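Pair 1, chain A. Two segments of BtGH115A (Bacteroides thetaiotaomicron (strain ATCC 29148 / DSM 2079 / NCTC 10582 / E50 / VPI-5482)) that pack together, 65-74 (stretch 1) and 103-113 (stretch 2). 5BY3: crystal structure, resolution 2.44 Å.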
# COMPACT_ATOMS: atom_id res chain seq x y z
N THR A 65 3.48 28.05 31.86
CA THR A 65 3.89 29.12 30.92
C THR A 65 4.57 28.58 29.65
O THR A 65 5.52 27.77 29.72
CB THR A 65 4.82 30.16 31.61
OG1 THR A 65 4.30 30.47 32.91
CG2 THR A 65 4.97 31.46 30.76
N GLY A 66 4.08 29.04 28.50
CA GLY A 66 4.70 28.75 27.21
C GLY A 66 4.35 29.73 26.11
O GLY A 66 3.35 30.44 26.19
N ASN A 67 5.22 29.78 25.10
CA ASN A 67 4.87 30.38 23.81
C ASN A 67 4.15 29.43 22.82
O ASN A 67 3.48 29.91 21.91
CB ASN A 67 6.08 31.07 23.17
CG ASN A 67 6.06 32.57 23.38
OD1 ASN A 67 5.27 33.29 22.74
ND2 ASN A 67 6.92 33.06 24.27
N ILE A 68 4.30 28.12 23.03
CA ILE A 68 3.49 27.08 22.38
C ILE A 68 2.74 26.40 23.51
O ILE A 68 3.36 25.81 24.39
CB ILE A 68 4.32 25.99 21.64
CG1 ILE A 68 5.18 26.56 20.51
CG2 ILE A 68 3.41 24.87 21.12
CD1 ILE A 68 6.19 25.58 19.93
N ILE A 69 1.40 26.46 23.46
CA ILE A 69 0.52 25.81 24.44
C ILE A 69 -0.13 24.59 23.77
O ILE A 69 -0.63 24.70 22.63
CB ILE A 69 -0.61 26.77 24.92
CG1 ILE A 69 -0.15 28.24 25.12
CG2 ILE A 69 -1.34 26.18 26.12
CD1 ILE A 69 0.54 28.60 26.43
N VAL A 70 -0.15 23.44 24.46
CA VAL A 70 -0.78 22.24 23.90
C VAL A 70 -1.68 21.51 24.89
O VAL A 70 -1.32 21.34 26.06
CB VAL A 70 0.24 21.24 23.26
CG1 VAL A 70 1.40 21.95 22.58
CG2 VAL A 70 0.78 20.25 24.28
N GLY A 71 -2.84 21.07 24.41
CA GLY A 71 -3.69 20.21 25.22
C GLY A 71 -4.95 19.66 24.58
O GLY A 71 -5.44 20.16 23.54
N THR A 72 -5.49 18.65 25.24
CA THR A 72 -6.77 18.03 24.90
C THR A 72 -7.93 18.77 25.60
O THR A 72 -7.87 19.04 26.81
CB THR A 72 -6.76 16.55 25.33
OG1 THR A 72 -5.51 15.95 24.96
CG2 THR A 72 -7.92 15.75 24.71
N ILE A 73 -8.95 19.12 24.80
CA ILE A 73 -10.33 19.42 25.24
C ILE A 73 -10.68 18.80 26.60
O ILE A 73 -10.53 17.59 26.80
CB ILE A 73 -11.36 19.01 24.12
CG1 ILE A 73 -11.84 20.24 23.35
CG2 ILE A 73 -12.60 18.32 24.66
CD1 ILE A 73 -10.77 20.91 22.53
N GLY A 74 -11.09 19.68 27.52
CA GLY A 74 -11.59 19.34 28.86
C GLY A 74 -10.75 18.35 29.66
O GLY A 74 -11.30 17.47 30.33
N ASP A 103 -2.16 37.19 21.93
CA ASP A 103 -0.83 37.42 22.49
C ASP A 103 0.34 36.90 21.62
O ASP A 103 1.51 37.22 21.87
CB ASP A 103 -0.77 36.79 23.89
CG ASP A 103 -1.42 37.66 24.97
OD1 ASP A 103 -2.44 38.34 24.70
OD2 ASP A 103 -0.91 37.66 26.11
N GLY A 104 0.03 36.08 20.61
CA GLY A 104 1.03 35.60 19.66
C GLY A 104 1.66 34.27 20.05
O GLY A 104 2.83 34.00 19.78
N LYS A 105 0.85 33.43 20.70
CA LYS A 105 1.24 32.09 21.12
C LYS A 105 0.59 31.08 20.20
O LYS A 105 -0.51 31.30 19.69
CB LYS A 105 0.83 31.85 22.58
CG LYS A 105 1.42 32.86 23.54
CD LYS A 105 1.08 32.49 24.97
CE LYS A 105 1.84 33.33 26.00
NZ LYS A 105 1.30 34.71 26.13
N LEU A 106 1.28 29.97 19.95
CA LEU A 106 0.75 28.91 19.11
C LEU A 106 -0.00 27.96 20.00
O LEU A 106 0.58 27.38 20.92
CB LEU A 106 1.89 28.19 18.40
CG LEU A 106 1.51 27.06 17.45
CD1 LEU A 106 0.51 27.50 16.39
CD2 LEU A 106 2.79 26.56 16.81
N VAL A 107 -1.30 27.79 19.72
CA VAL A 107 -2.17 26.91 20.51
C VAL A 107 -2.47 25.67 19.68
O VAL A 107 -2.84 25.78 18.50
CB VAL A 107 -3.49 27.62 20.94
CG1 VAL A 107 -4.34 26.74 21.88
CG2 VAL A 107 -3.18 28.98 21.58
N VAL A 108 -2.28 24.52 20.32
CA VAL A 108 -2.57 23.22 19.75
C VAL A 108 -3.60 22.55 20.65
O VAL A 108 -3.28 22.10 21.78
CB VAL A 108 -1.31 22.31 19.64
CG1 VAL A 108 -1.67 20.95 19.05
CG2 VAL A 108 -0.18 22.95 18.83
N ALA A 109 -4.81 22.44 20.11
CA ALA A 109 -5.98 21.94 20.83
C ALA A 109 -6.51 20.69 20.16
O ALA A 109 -7.08 20.76 19.08
CB ALA A 109 -7.04 23.04 20.87
N GLY A 110 -6.29 19.53 20.78
CA GLY A 110 -6.82 18.26 20.26
C GLY A 110 -8.15 17.84 20.89
O GLY A 110 -8.37 18.02 22.08
N SER A 111 -9.03 17.26 20.08
CA SER A 111 -10.33 16.77 20.53
C SER A 111 -10.24 15.55 21.46
O SER A 111 -11.12 15.37 22.33
CB SER A 111 -11.20 16.43 19.32
OG SER A 111 -10.76 15.26 18.65
N ASP A 112 -9.22 14.72 21.25
CA ASP A 112 -8.85 13.59 22.12
C ASP A 112 -7.31 13.54 22.17
O ASP A 112 -6.68 14.48 21.72
CB ASP A 112 -9.47 12.28 21.65
CG ASP A 112 -9.34 12.07 20.15
OD1 ASP A 112 -8.23 12.24 19.61
OD2 ASP A 112 -10.37 11.75 19.51
N SER A 113 -6.72 12.50 22.77
CA SER A 113 -5.26 12.40 22.96
C SER A 113 -4.52 12.25 21.62
O SER A 113 -3.49 12.89 21.40
CB SER A 113 -4.93 11.22 23.87
OG SER A 113 -5.74 11.22 25.02

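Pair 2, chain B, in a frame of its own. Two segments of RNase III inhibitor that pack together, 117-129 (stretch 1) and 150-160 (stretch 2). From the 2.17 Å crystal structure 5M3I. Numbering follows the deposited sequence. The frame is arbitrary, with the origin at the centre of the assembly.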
# COMPACT_ATOMS: atom_id res chain seq x y z
N ASN B 117 -12.71 6.45 -6.81
CA ASN B 117 -12.52 7.87 -7.04
C ASN B 117 -11.62 8.55 -6.01
O ASN B 117 -11.89 9.68 -5.55
CB ASN B 117 -13.93 8.57 -7.13
CG ASN B 117 -13.97 9.62 -8.23
OD1 ASN B 117 -13.18 9.59 -9.18
ND2 ASN B 117 -14.89 10.55 -8.10
N ILE B 118 -10.52 7.88 -5.66
CA ILE B 118 -9.58 8.41 -4.70
C ILE B 118 -8.82 9.57 -5.37
O ILE B 118 -8.34 9.44 -6.49
CB ILE B 118 -8.68 7.28 -4.16
CG1 ILE B 118 -9.51 6.40 -3.23
CG2 ILE B 118 -7.45 7.83 -3.43
CD1 ILE B 118 -8.91 5.02 -2.99
N ALA B 119 -8.79 10.73 -4.71
CA ALA B 119 -8.10 11.95 -5.21
C ALA B 119 -6.60 12.00 -4.84
O ALA B 119 -5.83 12.69 -5.48
CB ALA B 119 -8.77 13.17 -4.62
N SER B 120 -6.21 11.29 -3.78
CA SER B 120 -4.87 11.37 -3.30
C SER B 120 -4.51 10.09 -2.54
O SER B 120 -5.34 9.54 -1.82
CB SER B 120 -4.68 12.63 -2.42
OG SER B 120 -5.28 12.47 -1.16
N VAL B 121 -3.25 9.69 -2.69
CA VAL B 121 -2.74 8.50 -2.02
C VAL B 121 -1.25 8.66 -1.62
O VAL B 121 -0.48 9.34 -2.29
CB VAL B 121 -2.98 7.29 -2.92
CG1 VAL B 121 -2.24 7.45 -4.19
CG2 VAL B 121 -2.56 6.02 -2.24
N ALA B 122 -0.90 8.06 -0.49
CA ALA B 122 0.49 8.03 0.00
C ALA B 122 0.95 6.61 -0.12
O ALA B 122 0.26 5.68 0.34
CB ALA B 122 0.59 8.49 1.45
N VAL B 123 2.15 6.45 -0.68
CA VAL B 123 2.69 5.13 -1.00
C VAL B 123 4.09 4.94 -0.37
O VAL B 123 4.93 5.81 -0.51
CB VAL B 123 2.80 4.98 -2.52
CG1 VAL B 123 3.17 3.58 -2.85
CG2 VAL B 123 1.47 5.35 -3.19
N PRO B 124 4.32 3.82 0.33
CA PRO B 124 5.62 3.50 0.89
C PRO B 124 6.50 2.83 -0.13
O PRO B 124 6.03 2.52 -1.22
CB PRO B 124 5.29 2.52 2.00
CG PRO B 124 4.10 1.81 1.49
CD PRO B 124 3.31 2.83 0.73
N PRO B 125 7.76 2.58 0.21
CA PRO B 125 8.65 1.96 -0.76
C PRO B 125 8.42 0.44 -0.83
O PRO B 125 9.11 -0.34 -0.19
CB PRO B 125 10.06 2.34 -0.25
CG PRO B 125 9.90 2.73 1.17
CD PRO B 125 8.45 3.01 1.44
N LEU B 126 7.48 0.05 -1.68
CA LEU B 126 6.92 -1.28 -1.69
C LEU B 126 7.98 -2.37 -1.87
O LEU B 126 8.69 -2.39 -2.87
CB LEU B 126 5.92 -1.41 -2.83
CG LEU B 126 4.75 -0.46 -2.93
CD1 LEU B 126 3.98 -0.75 -4.20
CD2 LEU B 126 3.83 -0.62 -1.72
N GLY B 127 8.07 -3.27 -0.90
CA GLY B 127 8.99 -4.37 -0.97
C GLY B 127 10.48 -4.05 -0.82
O GLY B 127 11.31 -4.94 -1.00
N VAL B 128 10.82 -2.83 -0.43
CA VAL B 128 12.22 -2.44 -0.22
C VAL B 128 12.60 -2.63 1.25
O VAL B 128 11.86 -2.23 2.13
CB VAL B 128 12.45 -0.98 -0.68
CG1 VAL B 128 13.91 -0.57 -0.48
CG2 VAL B 128 12.06 -0.83 -2.13
N GLY B 129 13.77 -3.19 1.51
CA GLY B 129 14.23 -3.42 2.90
C GLY B 129 13.73 -4.76 3.38
O GLY B 129 14.37 -5.78 3.11
N PRO B 150 -3.53 10.85 -14.02
CA PRO B 150 -3.10 12.25 -14.06
C PRO B 150 -3.87 13.21 -13.15
O PRO B 150 -3.35 14.29 -12.88
CB PRO B 150 -3.30 12.65 -15.53
CG PRO B 150 -4.35 11.72 -16.04
CD PRO B 150 -4.13 10.42 -15.30
N ASP B 151 -5.05 12.84 -12.65
CA ASP B 151 -5.77 13.68 -11.67
C ASP B 151 -5.64 13.24 -10.20
O ASP B 151 -6.36 13.75 -9.32
CB ASP B 151 -7.26 13.75 -12.05
CG ASP B 151 -7.48 14.35 -13.43
OD1 ASP B 151 -6.89 15.44 -13.74
OD2 ASP B 151 -8.24 13.74 -14.21
N VAL B 152 -4.73 12.31 -9.91
CA VAL B 152 -4.53 11.83 -8.54
C VAL B 152 -3.21 12.43 -8.02
O VAL B 152 -2.23 12.49 -8.74
CB VAL B 152 -4.50 10.29 -8.52
CG1 VAL B 152 -4.22 9.75 -7.14
CG2 VAL B 152 -5.84 9.74 -9.01
N ASP B 153 -3.22 12.90 -6.78
CA ASP B 153 -1.95 13.29 -6.12
C ASP B 153 -1.38 12.08 -5.50
O ASP B 153 -2.08 11.37 -4.72
CB ASP B 153 -2.20 14.34 -5.03
CG ASP B 153 -2.58 15.70 -5.59
OD1 ASP B 153 -1.98 16.15 -6.59
OD2 ASP B 153 -3.49 16.32 -5.02
N ALA B 154 -0.14 11.78 -5.82
CA ALA B 154 0.51 10.63 -5.23
C ALA B 154 1.70 11.16 -4.47
O ALA B 154 2.53 11.84 -5.05
CB ALA B 154 0.94 9.65 -6.32
N VAL B 155 1.78 10.83 -3.20
CA VAL B 155 2.96 11.11 -2.40
C VAL B 155 3.72 9.78 -2.20
O VAL B 155 3.21 8.85 -1.56
CB VAL B 155 2.63 11.73 -1.03
CG1 VAL B 155 3.90 12.26 -0.36
CG2 VAL B 155 1.65 12.89 -1.18
N ILE B 156 4.93 9.73 -2.74
CA ILE B 156 5.78 8.56 -2.66
C ILE B 156 6.91 8.77 -1.63
O ILE B 156 7.68 9.72 -1.75
CB ILE B 156 6.35 8.26 -4.03
CG1 ILE B 156 5.19 7.99 -4.99
CG2 ILE B 156 7.27 7.06 -3.94
CD1 ILE B 156 5.63 7.62 -6.37
N TYR B 157 6.94 7.90 -0.64
CA TYR B 157 7.89 7.94 0.49
C TYR B 157 9.11 7.05 0.21
O TYR B 157 8.96 5.87 -0.00
CB TYR B 157 7.23 7.47 1.78
CG TYR B 157 6.30 8.54 2.31
CD1 TYR B 157 5.04 8.78 1.70
CD2 TYR B 157 6.65 9.31 3.44
CE1 TYR B 157 4.20 9.75 2.15
CE2 TYR B 157 5.77 10.24 3.93
CZ TYR B 157 4.55 10.47 3.28
OH TYR B 157 3.68 11.46 3.75
N PRO B 158 10.31 7.66 0.11
CA PRO B 158 11.48 6.81 -0.16
C PRO B 158 11.91 6.02 1.09
O PRO B 158 11.34 6.26 2.14
CB PRO B 158 12.57 7.81 -0.58
CG PRO B 158 12.03 9.15 -0.24
CD PRO B 158 10.54 9.05 -0.33
N PRO B 159 12.88 5.10 0.96
CA PRO B 159 13.35 4.33 2.12
C PRO B 159 13.91 5.24 3.18
O PRO B 159 14.55 6.25 2.82
CB PRO B 159 14.45 3.47 1.55
CG PRO B 159 14.05 3.27 0.15
CD PRO B 159 13.49 4.60 -0.28
N SER B 160 13.52 4.96 4.43
CA SER B 160 13.80 5.82 5.57
C SER B 160 14.96 5.35 6.48
O SER B 160 15.04 4.19 6.87
CB SER B 160 12.53 6.05 6.43
OG SER B 160 12.33 5.00 7.38

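Two neighbouring parallel strands are held together by a backbone pattern that is largely indifferent to sequence, and the side chains must then fill whatever space that pattern leaves. Pair 1, from BtGH115A, and pair 2, from an RNase III inhibitor, illustrate the principle. Fourteen central residues superpose with an RMSD of 0.6 Å. In each pair the strands run parallel, their axes approaching to 4.7 Å, at 8° in pair 1 and 14° in pair 2.

The shared element is a ladder in which each strand offers alternate residues to the other. In pair 1, L106(A) N donates to N67(A) O (2.9 Å), and I69(A) N returns a bond to L106(A) O (2.8 Å). In pair 2 the same positions are linked by D153(B) N to A119(B) O (2.9 Å) and V121(B) N to D153(B) O (2.9 Å). L106(A) and D153(B), a leucine and an aspartate at one matched position, thus make the same backbone bonds. The alternation continues through V108(A) and V155(B), which each use both N and O. CA-H...O contacts lie between the rungs, as from V70(A) CA to V108(A) O (3.3 Å) and from the matching A122(B) CA to V155(B) O (3.2 Å).

The side chains diverge by face. On one face, I68(A) lies beside L106(A), with I68(A) CG1 4.2 Å from L106(A) CB; at the matched positions S120(B) CB lies 4.0 Å from D153(B) CB. The polar atoms S120(B) OG and D153(B) OD1 find hydrogen bonds elsewhere in the structure. Further along this face, V70(A) CG1 meets V108(A) CB at 4.0 Å. A122(B), the counterpart of V70(A), is smaller, and its CB instead touches Y157(B) CE1 at 3.9 Å. The tyrosine matches G110(A), which has no side chain, so a ring reaches back along the strand in pair 2 where pair 1 has only backbone.

On the other face, I69(A) and V121(B) match, as do V107(A) and A154(B). I69(A) extends CD1 to K105(A) CD (4.2 Å), using the aliphatic part of a lysine; V121(B) CG1 reaches V152(B) CG1, the valine at the lysine's position, also at 4.2 Å. At the next positions pair 2 carries more bulk on both strands: G71(A) and A109(A) in pair 1 correspond to V123(B) and I156(B) in pair 2.

The ends show how far the likeness extends. Pair 1 adds a sixth bond, I73(A) N to G110(A) O (3.0 Å). The matched P125(B) has no amide hydrogen to give; its CA-to-CB bond points toward the other stretch, and its ring atom CD lies 3.2 Å from Y157(B) O, with P125(B) CB 4.1 Å from P159(B) CD. T72(A) packs CG2 3.4 Å from D112(A) C, whereas its counterpart is P124(B), whose CA-to-CB bond points away. A common ladder thus fixes the spacing, and different side chains fill it.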